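Local coordinates for protein antitoxin RnlB (Escherichia coli, PDB 6Y2P) that acts as the labile antitoxin of a type II toxin-antitoxin system, inhibiting the endonuclease activity of its cognate toxin RnlA, at residues Leu13-Pro25 with Leu94-Ser108. Sequence-based numbering, arbitrary orientation.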
ATOM      1  N   LEU C  13      21.521  32.728 -15.832  1.00118.97           N
ATOM      2  CA  LEU C  13      22.008  31.441 -15.351  1.00112.41           C
ATOM      3  C   LEU C  13      23.469  31.333 -15.761  1.00119.28           C
ATOM      4  O   LEU C  13      23.789  31.439 -16.949  1.00123.50           O
ATOM      5  CB  LEU C  13      21.196  30.270 -15.907  1.00101.50           C
ATOM      6  CG  LEU C  13      19.682  30.435 -15.779  1.00103.44           C
ATOM      7  CD1 LEU C  13      19.073  31.202 -16.992  1.00117.28           C
ATOM      8  CD2 LEU C  13      18.977  29.128 -15.549  1.00 93.09           C
ATOM      9  N   LYS C  14      24.360  31.229 -14.777  1.00120.86           N
ATOM     10  CA  LYS C  14      25.782  31.178 -15.095  1.00120.97           C
ATOM     11  C   LYS C  14      26.207  29.806 -15.612  1.00118.75           C
ATOM     12  O   LYS C  14      27.211  29.713 -16.327  1.00133.45           O
ATOM     13  CB  LYS C  14      26.621  31.568 -13.872  1.00115.80           C
ATOM     14  CG  LYS C  14      27.426  32.840 -14.057  1.00111.72           C
ATOM     15  N   ALA C  15      25.463  28.749 -15.292  1.00104.07           N
ATOM     16  CA  ALA C  15      25.811  27.410 -15.749  1.00103.06           C
ATOM     17  C   ALA C  15      24.594  26.495 -15.643  1.00 99.57           C
ATOM     18  O   ALA C  15      23.673  26.731 -14.854  1.00101.39           O
ATOM     19  CB  ALA C  15      26.982  26.834 -14.947  1.00103.44           C
ATOM     20  N   VAL C  16      24.638  25.411 -16.414  1.00 97.05           N
ATOM     21  CA  VAL C  16      23.627  24.355 -16.384  1.00 88.73           C
ATOM     22  C   VAL C  16      24.339  23.035 -16.123  1.00 89.68           C
ATOM     23  O   VAL C  16      25.228  22.635 -16.887  1.00102.52           O
ATOM     24  CB  VAL C  16      22.824  24.266 -17.694  1.00 87.02           C
ATOM     25  CG1 VAL C  16      21.788  23.172 -17.572  1.00 81.17           C
ATOM     26  CG2 VAL C  16      22.168  25.575 -18.037  1.00 83.71           C
ATOM     27  N   VAL C  17      23.926  22.344 -15.075  1.00 80.85           N
ATOM     28  CA  VAL C  17      24.574  21.137 -14.585  1.00 77.91           C
ATOM     29  C   VAL C  17      23.600  19.991 -14.752  1.00 82.69           C
ATOM     30  O   VAL C  17      22.503  20.013 -14.182  1.00 88.49           O
ATOM     31  CB  VAL C  17      24.958  21.259 -13.105  1.00 80.75           C
ATOM     32  CG1 VAL C  17      25.729  20.034 -12.669  1.00 86.20           C
ATOM     33  CG2 VAL C  17      25.742  22.545 -12.850  1.00 81.36           C
ATOM     34  N   MET C  18      24.009  18.979 -15.491  1.00 81.47           N
ATOM     35  CA  MET C  18      23.183  17.822 -15.777  1.00 73.13           C
ATOM     36  C   MET C  18      23.749  16.571 -15.100  1.00 78.69           C
ATOM     37  O   MET C  18      24.960  16.340 -15.119  1.00 85.00           O
ATOM     38  CB  MET C  18      23.135  17.625 -17.271  1.00 75.40           C
ATOM     39  CG  MET C  18      22.529  16.343 -17.675  1.00 88.54           C
ATOM     40  SD  MET C  18      22.102  16.539 -19.390  1.00 92.88           S
ATOM     41  CE  MET C  18      22.348  14.898 -20.026  1.00 86.17           C
ATOM     42  N   ALA C  19      22.882  15.764 -14.502  1.00 72.03           N
ATOM     43  CA  ALA C  19      23.329  14.488 -13.962  1.00 70.65           C
ATOM     44  C   ALA C  19      23.568  13.476 -15.089  1.00 81.88           C
ATOM     45  O   ALA C  19      22.830  13.431 -16.081  1.00 82.31           O
ATOM     46  CB  ALA C  19      22.316  13.939 -12.962  1.00 60.52           C
ATOM     47  N   THR C  20      24.590  12.628 -14.899  1.00 73.79           N
ATOM     48  CA  THR C  20      25.023  11.634 -15.880  1.00 72.97           C
ATOM     49  C   THR C  20      24.699  10.187 -15.499  1.00 68.33           C
ATOM     50  O   THR C  20      25.126   9.276 -16.211  1.00 80.55           O
ATOM     51  CB  THR C  20      26.541  11.761 -16.085  1.00 80.80           C
ATOM     52  OG1 THR C  20      27.211  11.491 -14.841  1.00 83.43           O
ATOM     53  CG2 THR C  20      26.942  13.139 -16.604  1.00 85.48           C
ATOM     54  N   GLY C  21      23.855   9.962 -14.497  1.00 66.08           N
ATOM     55  CA  GLY C  21      23.567   8.618 -14.013  1.00 67.25           C
ATOM     56  C   GLY C  21      22.635   8.686 -12.817  1.00 62.18           C
ATOM     57  O   GLY C  21      22.048   9.733 -12.556  1.00 55.98           O
ATOM     58  N   PHE C  22      22.501   7.571 -12.060  1.00 57.66           N
ATOM     59  CA  PHE C  22      21.542   7.576 -10.940  1.00 52.53           C
ATOM     60  C   PHE C  22      22.005   8.389  -9.725  1.00 58.83           C
ATOM     61  O   PHE C  22      21.186   8.666  -8.840  1.00 77.33           O
ATOM     62  CB  PHE C  22      21.213   6.151 -10.476  1.00 49.12           C
ATOM     63  CG  PHE C  22      22.394   5.414  -9.844  1.00 59.46           C
ATOM     64  CD1 PHE C  22      23.265   4.706 -10.630  1.00 58.24           C
ATOM     65  CD2 PHE C  22      22.617   5.433  -8.458  1.00 62.71           C
ATOM     66  CE1 PHE C  22      24.331   3.977 -10.065  1.00 67.30           C
ATOM     67  CE2 PHE C  22      23.699   4.726  -7.879  1.00 54.64           C
ATOM     68  CZ  PHE C  22      24.541   4.001  -8.692  1.00 71.10           C
ATOM     69  N   GLU C  23      23.283   8.723  -9.614  1.00 60.63           N
ATOM     70  CA  GLU C  23      23.750   9.524  -8.494  1.00 65.39           C
ATOM     71  C   GLU C  23      23.347  10.986  -8.643  1.00 67.00           C
ATOM     72  O   GLU C  23      23.388  11.555  -9.732  1.00 82.98           O
ATOM     73  CB  GLU C  23      25.267   9.399  -8.351  1.00 74.63           C
ATOM     74  CG  GLU C  23      25.720   7.998  -7.933  1.00 84.62           C
ATOM     75  CD  GLU C  23      27.214   7.800  -8.089  1.00 98.67           C
ATOM     76  OE1 GLU C  23      27.893   7.585  -7.072  1.00105.66           O
ATOM     77  OE2 GLU C  23      27.713   7.861  -9.230  1.00105.44           O
ATOM     78  N   ASN C  24      22.993  11.608  -7.529  1.00 70.09           N
ATOM     79  CA  ASN C  24      22.567  13.000  -7.553  1.00 66.46           C
ATOM     80  C   ASN C  24      23.783  13.930  -7.525  1.00 69.44           C
ATOM     81  O   ASN C  24      24.537  13.918  -6.538  1.00 58.45           O
ATOM     82  CB  ASN C  24      21.666  13.290  -6.371  1.00 50.08           C
ATOM     83  CG  ASN C  24      20.782  14.487  -6.612  1.00 59.49           C
ATOM     84  OD1 ASN C  24      21.258  15.518  -7.117  1.00 58.09           O
ATOM     85  ND2 ASN C  24      19.465  14.372  -6.252  1.00 64.94           N
ATOM     86  N   PRO C  25      23.976  14.790  -8.538  1.00 72.21           N
ATOM     87  CA  PRO C  25      25.171  15.659  -8.548  1.00 74.25           C
ATOM     88  C   PRO C  25      25.275  16.560  -7.337  1.00 76.13           C
ATOM     89  O   PRO C  25      26.377  17.038  -7.050  1.00 80.95           O
ATOM     90  CB  PRO C  25      25.021  16.488  -9.835  1.00 69.48           C
ATOM     91  CG  PRO C  25      23.991  15.813 -10.631  1.00 69.72           C
ATOM     92  CD  PRO C  25      23.085  15.061  -9.678  1.00 65.08           C
ATOM     93  N   LEU C  94      19.932  20.002 -23.410  1.00 91.48           N
ATOM     94  CA  LEU C  94      19.942  18.811 -22.553  1.00 83.83           C
ATOM     95  C   LEU C  94      19.468  17.567 -23.306  1.00 90.87           C
ATOM     96  O   LEU C  94      20.044  16.477 -23.160  1.00 94.27           O
ATOM     97  CB  LEU C  94      19.080  19.046 -21.315  1.00 77.33           C
ATOM     98  CG  LEU C  94      19.606  20.146 -20.383  1.00 83.16           C
ATOM     99  CD1 LEU C  94      18.516  20.757 -19.471  1.00 81.58           C
ATOM    100  CD2 LEU C  94      20.772  19.615 -19.554  1.00 78.71           C
ATOM    101  N   THR C  95      18.411  17.704 -24.105  1.00 90.62           N
ATOM    102  CA  THR C  95      17.940  16.570 -24.894  1.00 93.04           C
ATOM    103  C   THR C  95      19.027  16.078 -25.842  1.00 96.12           C
ATOM    104  O   THR C  95      19.249  14.865 -25.975  1.00 97.87           O
ATOM    105  CB  THR C  95      16.692  16.967 -25.679  1.00 93.99           C
ATOM    106  OG1 THR C  95      15.641  17.251 -24.754  1.00 98.79           O
ATOM    107  CG2 THR C  95      16.247  15.850 -26.602  1.00 88.00           C
ATOM    108  N   PHE C  96      19.720  17.007 -26.504  1.00 97.97           N
ATOM    109  CA  PHE C  96      20.812  16.621 -27.397  1.00103.75           C
ATOM    110  C   PHE C  96      21.925  15.916 -26.635  1.00102.99           C
ATOM    111  O   PHE C  96      22.437  14.880 -27.088  1.00104.38           O
ATOM    112  CB  PHE C  96      21.356  17.854 -28.110  1.00102.66           C
ATOM    113  CG  PHE C  96      22.360  17.560 -29.181  1.00106.79           C
ATOM    114  CD1 PHE C  96      22.034  16.760 -30.258  1.00112.91           C
ATOM    115  CD2 PHE C  96      23.615  18.143 -29.147  1.00108.94           C
ATOM    116  CE1 PHE C  96      22.948  16.519 -31.270  1.00117.33           C
ATOM    117  CE2 PHE C  96      24.536  17.912 -30.148  1.00112.29           C
ATOM    118  CZ  PHE C  96      24.207  17.097 -31.212  1.00117.62           C
ATOM    119  N   THR C  97      22.293  16.451 -25.460  1.00 93.41           N
ATOM    120  CA  THR C  97      23.383  15.855 -24.693  1.00 90.49           C
ATOM    121  C   THR C  97      23.050  14.421 -24.308  1.00 85.18           C
ATOM    122  O   THR C  97      23.895  13.524 -24.430  1.00 86.46           O
ATOM    123  CB  THR C  97      23.695  16.724 -23.464  1.00 83.48           C
ATOM    124  OG1 THR C  97      24.211  17.998 -23.884  1.00 81.69           O
ATOM    125  CG2 THR C  97      24.718  16.049 -22.552  1.00 76.73           C
ATOM    126  N   LEU C  98      21.795  14.171 -23.928  1.00 87.97           N
ATOM    127  CA  LEU C  98      21.370  12.809 -23.624  1.00 79.68           C
ATOM    128  C   LEU C  98      21.436  11.944 -24.869  1.00 90.48           C
ATOM    129  O   LEU C  98      21.952  10.822 -24.830  1.00 93.58           O
ATOM    130  CB  LEU C  98      19.935  12.806 -23.095  1.00 70.58           C
ATOM    131  CG  LEU C  98      19.667  13.202 -21.658  1.00 65.70           C
ATOM    132  CD1 LEU C  98      18.197  13.367 -21.449  1.00 67.92           C
ATOM    133  CD2 LEU C  98      20.200  12.118 -20.778  1.00 66.36           C
ATOM    134  N   ARG C  99      21.030  12.491 -26.012  1.00 94.99           N
ATOM    135  CA  ARG C  99      20.984  11.634 -27.181  1.00 96.52           C
ATOM    136  C   ARG C  99      22.375  11.272 -27.669  1.00 98.10           C
ATOM    137  O   ARG C  99      22.539  10.212 -28.276  1.00105.78           O
ATOM    138  CB  ARG C  99      20.179  12.314 -28.289  1.00102.58           C
ATOM    139  CG  ARG C  99      18.745  11.791 -28.361  1.00109.27           C
ATOM    140  CD  ARG C  99      18.069  12.099 -29.676  1.00119.97           C
ATOM    141  NE  ARG C  99      17.283  13.327 -29.596  1.00125.92           N
ATOM    142  CZ  ARG C  99      15.960  13.373 -29.701  1.00129.22           C
ATOM    143  NH1 ARG C  99      15.272  12.250 -29.884  1.00136.72           N
ATOM    144  NH2 ARG C  99      15.323  14.536 -29.622  1.00123.96           N
ATOM    145  N   ASN C 100      23.388  12.062 -27.321  1.00 95.29           N
ATOM    146  CA  ASN C 100      24.770  11.762 -27.675  1.00 95.99           C
ATOM    147  C   ASN C 100      25.477  10.887 -26.646  1.00 95.18           C
ATOM    148  O   ASN C 100      26.656  10.577 -26.830  1.00100.73           O
ATOM    149  CB  ASN C 100      25.572  13.045 -27.850  1.00103.88           C
ATOM    150  CG  ASN C 100      25.048  13.909 -28.961  1.00123.17           C
ATOM    151  OD1 ASN C 100      24.280  13.443 -29.791  1.00132.58           O
ATOM    152  ND2 ASN C 100      25.434  15.184 -28.971  1.00127.13           N
ATOM    153  N   HIS C 101      24.818  10.539 -25.549  1.00 89.84           N
ATOM    154  CA  HIS C 101      25.413   9.720 -24.499  1.00 86.00           C
ATOM    155  C   HIS C 101      24.388   8.719 -23.999  1.00 85.80           C
ATOM    156  O   HIS C 101      23.944   8.796 -22.849  1.00 70.14           O
ATOM    157  CB  HIS C 101      25.856  10.588 -23.325  1.00 84.59           C
ATOM    158  CG  HIS C 101      27.004  11.498 -23.614  1.00 86.22           C
ATOM    159  ND1 HIS C 101      28.303  11.170 -23.287  1.00 82.52           N
ATOM    160  CD2 HIS C 101      27.047  12.751 -24.124  1.00 86.23           C
ATOM    161  CE1 HIS C 101      29.104  12.166 -23.633  1.00 88.96           C
ATOM    162  NE2 HIS C 101      28.368  13.135 -24.147  1.00 91.78           N
ATOM    163  N   PRO C 102      24.045   7.715 -24.810  1.00 90.29           N
ATOM    164  CA  PRO C 102      23.094   6.701 -24.336  1.00 86.85           C
ATOM    165  C   PRO C 102      23.576   6.002 -23.084  1.00 91.24           C
ATOM    166  O   PRO C 102      22.757   5.424 -22.353  1.00 86.00           O
ATOM    167  CB  PRO C 102      23.007   5.718 -25.512  1.00 85.84           C
ATOM    168  CG  PRO C 102      24.243   5.926 -26.261  1.00 86.97           C
ATOM    169  CD  PRO C 102      24.541   7.404 -26.152  1.00 88.23           C
ATOM    170  N   GLU C 103      24.880   6.061 -22.797  1.00 90.30           N
ATOM    171  CA  GLU C 103      25.381   5.435 -21.586  1.00 84.04           C
ATOM    172  C   GLU C 103      24.896   6.174 -20.332  1.00 86.47           C
ATOM    173  O   GLU C 103      24.737   5.548 -19.276  1.00 83.13           O
ATOM    174  CB  GLU C 103      26.911   5.345 -21.650  1.00 75.74           C
ATOM    175  CG  GLU C 103      27.678   6.583 -21.219  1.00 79.02           C
ATOM    176  CD  GLU C 103      27.945   7.545 -22.365  1.00 88.22           C
ATOM    177  OE1 GLU C 103      27.255   7.408 -23.406  1.00 91.58           O
ATOM    178  OE2 GLU C 103      28.833   8.437 -22.213  1.00 84.71           O
ATOM    179  N   TYR C 104      24.600   7.480 -20.439  1.00 82.70           N
ATOM    180  CA  TYR C 104      23.975   8.200 -19.329  1.00 82.23           C
ATOM    181  C   TYR C 104      22.624   7.586 -18.994  1.00 81.32           C
ATOM    182  O   TYR C 104      22.315   7.309 -17.826  1.00 74.21           O
ATOM    183  CB  TYR C 104      23.782   9.683 -19.679  1.00 88.63           C
ATOM    184  CG  TYR C 104      25.033  10.525 -19.831  1.00 88.64           C
ATOM    185  CD1 TYR C 104      26.291   9.996 -19.581  1.00 84.89           C
ATOM    186  CD2 TYR C 104      24.950  11.861 -20.224  1.00 85.35           C
ATOM    187  CE1 TYR C 104      27.432  10.766 -19.714  1.00 83.87           C
ATOM    188  CE2 TYR C 104      26.102  12.640 -20.371  1.00 86.83           C
ATOM    189  CZ  TYR C 104      27.337  12.080 -20.109  1.00 84.61           C
ATOM    190  OH  TYR C 104      28.478  12.830 -20.231  1.00 82.83           O
ATOM    191  N   LEU C 105      21.809   7.350 -20.029  1.00 78.62           N
ATOM    192  CA  LEU C 105      20.511   6.721 -19.837  1.00 71.62           C
ATOM    193  C   LEU C 105      20.656   5.275 -19.378  1.00 75.11           C
ATOM    194  O   LEU C 105      19.846   4.796 -18.583  1.00 73.89           O
ATOM    195  CB  LEU C 105      19.721   6.798 -21.144  1.00 63.17           C
ATOM    196  CG  LEU C 105      19.459   8.234 -21.616  1.00 66.49           C
ATOM    197  CD1 LEU C 105      19.133   8.269 -23.075  1.00 68.01           C
ATOM    198  CD2 LEU C 105      18.321   8.867 -20.821  1.00 61.98           C
ATOM    199  N   GLU C 106      21.704   4.581 -19.827  1.00 79.68           N
ATOM    200  CA  GLU C 106      21.896   3.213 -19.366  1.00 74.85           C
ATOM    201  C   GLU C 106      22.158   3.179 -17.875  1.00 69.10           C
ATOM    202  O   GLU C 106      21.728   2.232 -17.210  1.00 70.12           O
ATOM    203  CB  GLU C 106      23.032   2.514 -20.139  1.00 62.23           C
ATOM    204  N   ALA C 107      22.823   4.216 -17.340  1.00 64.66           N
ATOM    205  CA  ALA C 107      23.208   4.344 -15.928  1.00 65.79           C
ATOM    206  C   ALA C 107      22.182   5.088 -15.075  1.00 66.89           C
ATOM    207  O   ALA C 107      22.460   5.397 -13.905  1.00 55.94           O
ATOM    208  CB  ALA C 107      24.533   5.090 -15.826  1.00 56.95           C
ATOM    209  N   SER C 108      21.022   5.398 -15.639  1.00 69.19           N
ATOM    210  CA  SER C 108      20.028   6.257 -15.039  1.00 62.95           C
ATOM    211  C   SER C 108      19.015   5.469 -14.228  1.00 66.72           C
ATOM    212  O   SER C 108      19.048   4.236 -14.143  1.00 72.82           O
ATOM    213  CB  SER C 108      19.293   7.027 -16.129  1.00 67.37           C
ATOM    214  OG  SER C 108      18.112   6.347 -16.551  1.00 63.88           O
TER
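Met18 and Leu94 meet where strand 15-19 passes over helix 94-99, the axes of the two segments approaching to 10.6 Å at an angle of 37°, and beyond the strand the loop at Thr20-Phe22 comes down beside helix 102-106. In Met18, CG lies anti to the backbone N (chi1 170°), carrying the thioether toward the helices, and a bend at the last torsion sets CE. The Met18 and Leu94 side chains run past each other in opposite directions, SD packing on CD2, while CE meets Thr97 CG2 tip to tip at 3.6 Å and lies 3.6 Å from Leu98 CG. The same methyl reaches the rim of the Tyr104 ring, with CD2 4.0 Å away. Two residues earlier on the same face of the strand, Val16 CG1 adds a looser touch on Leu94 CD2, 4.2 Å away. The Tyr104 ring is sandwiched: His101 CB sits over the centre of one face, and Thr20 CG2 lies over the opposite face, offset toward the rim, in a CH-pi contact 3.9 Å from the centroid. Its OH is hydrogen-bonded to Glu3 OE1 of strand 2-7. Past Gly21, Phe22 N makes a weak, bent hydrogen bond to Ala107 O (2.9 Å, 120°); Phe22 and Ala107 also pack against a chain of another protein. With a single weak hydrogen bond across it, the contact probably rests on the fit of the Met18 thioether and the Tyr104 ring rather than on polar pairing.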